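Local structure of DUF6836 domain-containing protein (Clostridium leptum, 4PW1) at residues 229-237 and 244-252. The protein is of unknown function and folds as a nine-stranded antiparallel beta sheet surrounded by alpha-helices, a fold described as unique. Numbering follows the deposited sequence.
Sequences DGGTSMVLI and RFVGFSLKY
Leu236 and Phe245 meet where a classic beta bulge interrupts the antiparallel hairpin of strands 233-239 and 244-251. Two residues, Val246 and Gly247, stand opposite the single Ile237, whose carbonyl O takes a 2.7 Å bond from Val246 N and only a weak one from Gly247 N. With Leu236 CG anti to its carbonyl carbon (chi1 -69°) and chi2 at 173°, the two methyls part: CD1 sits over one face of the Phe245 ring, a CH-pi contact 4.1 Å from the centroid, and CD2 reaches Phe248 CB at 3.7 Å. Leu236 CB presses on Phe245 CE1 at 3.4 Å. Further along this face, Leu250 CD1 touches Met234 CB, while the selenomethionine chain bends at chi3 (77°) and packs on helix 198-210. On the other face Ile237 turns CG2 to Val246 CG2 of the bulge at 3.9 Å; Ile237 CD1 lies beside the Gly247 backbone. Ser233 N bonds Lys251 O and Lys251 N bonds Ser233 O, both at 2.9 Å. At the chain end, Thr232 OG1 donates to Tyr252 OXT. The hairpin thus offers helices 173-190 and 198-210 an apolar face, while on the reverse Ser233 OG bonds Ser22 of the second subunit and Ser249 OG bonds Tyr29 O within its own chain.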
loop_
_atom_site.group_PDB
_atom_site.type_symbol
_atom_site.label_atom_id
_atom_site.label_comp_id
_atom_site.label_asym_id
_atom_site.label_seq_id
_atom_site.Cartn_x
_atom_site.Cartn_y
_atom_site.Cartn_z
ATOM N N ASP B 229 7.028 12.267 14.696
ATOM C CA ASP B 229 8.032 12.967 13.874
ATOM C C ASP B 229 9.281 12.138 13.606
ATOM O O ASP B 229 9.913 12.286 12.569
ATOM C CB ASP B 229 8.463 14.272 14.557
ATOM C CG ASP B 229 7.311 15.236 14.761
ATOM O OD1 ASP B 229 6.402 15.269 13.906
ATOM O OD2 ASP B 229 7.320 15.965 15.775
ATOM N N GLY B 230 9.635 11.279 14.551
ATOM C CA GLY B 230 10.840 10.472 14.468
ATOM C C GLY B 230 10.774 9.217 13.619
ATOM O O GLY B 230 11.676 8.394 13.702
ATOM N N GLY B 231 9.733 9.039 12.810
ATOM C CA GLY B 231 9.675 7.853 11.925
ATOM C C GLY B 231 8.948 6.623 12.472
ATOM O O GLY B 231 8.648 5.692 11.711
ATOM N N THR B 232 8.631 6.609 13.767
ATOM C CA THR B 232 7.800 5.521 14.337
ATOM C C THR B 232 6.355 5.626 13.861
ATOM O O THR B 232 5.770 6.700 13.870
ATOM C CB THR B 232 7.811 5.549 15.858
ATOM O OG1 THR B 232 9.141 5.376 16.294
ATOM C CG2 THR B 232 6.933 4.426 16.445
ATOM N N SER B 233 5.776 4.531 13.415
ATOM C CA SER B 233 4.396 4.593 13.015
ATOM C C SER B 233 3.681 3.286 13.289
ATOM O O SER B 233 4.294 2.216 13.429
ATOM C CB SER B 233 4.299 5.018 11.525
ATOM O OG SER B 233 4.724 3.978 10.690
HETATM N N MSE B 234 2.366 3.377 13.352
HETATM C CA MSE B 234 1.570 2.208 13.598
HETATM C C MSE B 234 0.271 2.279 12.881
HETATM O O MSE B 234 -0.220 3.361 12.554
HETATM C CB MSE B 234 1.442 2.080 15.110
HETATM C CG MSE B 234 0.226 1.283 15.490
HETATM SE SE MSE B 234 0.167 1.044 17.459
HETATM C CE MSE B 234 -0.407 2.763 17.634
ATOM N N VAL B 235 -0.280 1.102 12.598
ATOM C CA VAL B 235 -1.624 0.962 12.110
ATOM C C VAL B 235 -2.358 -0.010 12.992
ATOM O O VAL B 235 -1.840 -1.074 13.330
ATOM C CB VAL B 235 -1.625 0.435 10.664
ATOM C CG1 VAL B 235 -3.035 0.242 10.187
ATOM C CG2 VAL B 235 -0.882 1.373 9.770
ATOM N N LEU B 236 -3.523 0.417 13.464
ATOM C CA LEU B 236 -4.454 -0.464 14.142
ATOM C C LEU B 236 -5.518 -0.875 13.138
ATOM O O LEU B 236 -6.077 -0.039 12.477
ATOM C CB LEU B 236 -5.087 0.254 15.326
ATOM C CG LEU B 236 -4.136 0.534 16.474
ATOM C CD1 LEU B 236 -4.809 1.413 17.527
ATOM C CD2 LEU B 236 -3.701 -0.780 17.109
ATOM N N ILE B 237 -5.782 -2.175 13.034
ATOM C CA ILE B 237 -6.694 -2.722 12.053
ATOM C C ILE B 237 -8.035 -2.992 12.694
ATOM O O ILE B 237 -8.160 -3.901 13.542
ATOM C CB ILE B 237 -6.150 -4.056 11.476
ATOM C CG1 ILE B 237 -4.759 -3.831 10.897
ATOM C CG2 ILE B 237 -7.104 -4.645 10.451
ATOM C CD1 ILE B 237 -4.075 -5.125 10.528
ATOM N N ARG B 244 -14.121 -3.942 16.777
ATOM C CA ARG B 244 -12.922 -3.975 17.573
ATOM C C ARG B 244 -11.692 -4.048 16.693
ATOM O O ARG B 244 -11.786 -4.321 15.482
ATOM C CB ARG B 244 -12.946 -5.181 18.505
ATOM C CG ARG B 244 -13.035 -6.504 17.797
ATOM C CD ARG B 244 -12.271 -7.520 18.620
ATOM N NE ARG B 244 -12.266 -8.807 17.987
ATOM C CZ ARG B 244 -11.375 -9.775 18.226
ATOM N NH1 ARG B 244 -10.400 -9.612 19.119
ATOM N NH2 ARG B 244 -11.458 -10.916 17.539
ATOM N N PHE B 245 -10.550 -3.782 17.302
ATOM C CA PHE B 245 -9.283 -3.971 16.646
ATOM C C PHE B 245 -8.932 -5.450 16.523
ATOM O O PHE B 245 -9.003 -6.208 17.495
ATOM C CB PHE B 245 -8.204 -3.172 17.352
ATOM C CG PHE B 245 -8.372 -1.684 17.222
ATOM C CD1 PHE B 245 -8.319 -1.075 15.969
ATOM C CD2 PHE B 245 -8.535 -0.883 18.337
ATOM C CE1 PHE B 245 -8.452 0.304 15.857
ATOM C CE2 PHE B 245 -8.679 0.477 18.229
ATOM C CZ PHE B 245 -8.659 1.090 16.986
ATOM N N VAL B 246 -8.645 -5.894 15.296
ATOM C CA VAL B 246 -8.302 -7.285 15.061
ATOM C C VAL B 246 -6.832 -7.478 14.727
ATOM O O VAL B 246 -6.398 -8.574 14.433
ATOM C CB VAL B 246 -9.201 -7.930 13.987
ATOM C CG1 VAL B 246 -10.648 -7.928 14.458
ATOM C CG2 VAL B 246 -9.066 -7.188 12.669
ATOM N N GLY B 247 -6.069 -6.408 14.765
ATOM C CA GLY B 247 -4.652 -6.473 14.490
ATOM C C GLY B 247 -3.949 -5.155 14.585
ATOM O O GLY B 247 -4.577 -4.120 14.801
ATOM N N PHE B 248 -2.632 -5.193 14.408
ATOM C CA PHE B 248 -1.821 -4.026 14.364
ATOM C C PHE B 248 -0.509 -4.289 13.660
ATOM O O PHE B 248 -0.109 -5.423 13.484
ATOM C CB PHE B 248 -1.504 -3.474 15.771
ATOM C CG PHE B 248 -0.471 -4.281 16.514
ATOM C CD1 PHE B 248 -0.831 -5.418 17.212
ATOM C CD2 PHE B 248 0.870 -3.902 16.516
ATOM C CE1 PHE B 248 0.132 -6.173 17.885
ATOM C CE2 PHE B 248 1.836 -4.669 17.170
ATOM C CZ PHE B 248 1.454 -5.814 17.855
ATOM N N SER B 249 0.150 -3.197 13.278
ATOM C CA SER B 249 1.483 -3.191 12.702
ATOM C C SER B 249 2.192 -2.056 13.389
ATOM O O SER B 249 1.670 -0.934 13.414
ATOM C CB SER B 249 1.443 -2.875 11.197
ATOM O OG SER B 249 2.762 -2.602 10.706
ATOM N N LEU B 250 3.378 -2.320 13.911
ATOM C CA LEU B 250 4.189 -1.289 14.568
ATOM C C LEU B 250 5.585 -1.261 13.979
ATOM O O LEU B 250 6.254 -2.289 13.909
ATOM C CB LEU B 250 4.288 -1.577 16.079
ATOM C CG LEU B 250 5.281 -0.694 16.849
ATOM C CD1 LEU B 250 4.803 0.728 16.822
ATOM C CD2 LEU B 250 5.464 -1.187 18.283
ATOM N N LYS B 251 5.996 -0.100 13.493
ATOM C CA LYS B 251 7.332 0.075 12.944
ATOM C C LYS B 251 8.060 1.193 13.696
ATOM O O LYS B 251 7.668 2.353 13.604
ATOM C CB LYS B 251 7.260 0.461 11.475
ATOM C CG LYS B 251 8.629 0.661 10.858
ATOM C CD LYS B 251 8.499 1.120 9.407
ATOM C CE LYS B 251 9.858 1.271 8.792
ATOM N NZ LYS B 251 9.698 1.180 7.332
ATOM N N TYR B 252 9.133 0.848 14.400
ATOM C CA TYR B 252 9.963 1.886 15.023
ATOM C C TYR B 252 10.701 2.695 13.982
ATOM O O TYR B 252 11.114 2.155 12.974
ATOM C CB TYR B 252 10.955 1.307 15.994
ATOM C CG TYR B 252 10.336 0.902 17.291
ATOM C CD1 TYR B 252 10.190 1.800 18.337
ATOM C CD2 TYR B 252 9.898 -0.380 17.472
ATOM C CE1 TYR B 252 9.646 1.412 19.555
ATOM C CE2 TYR B 252 9.312 -0.770 18.654
ATOM C CZ TYR B 252 9.208 0.114 19.706
ATOM O OH TYR B 252 8.656 -0.322 20.888
ATOM O OXT TYR B 252 10.908 3.895 14.145
#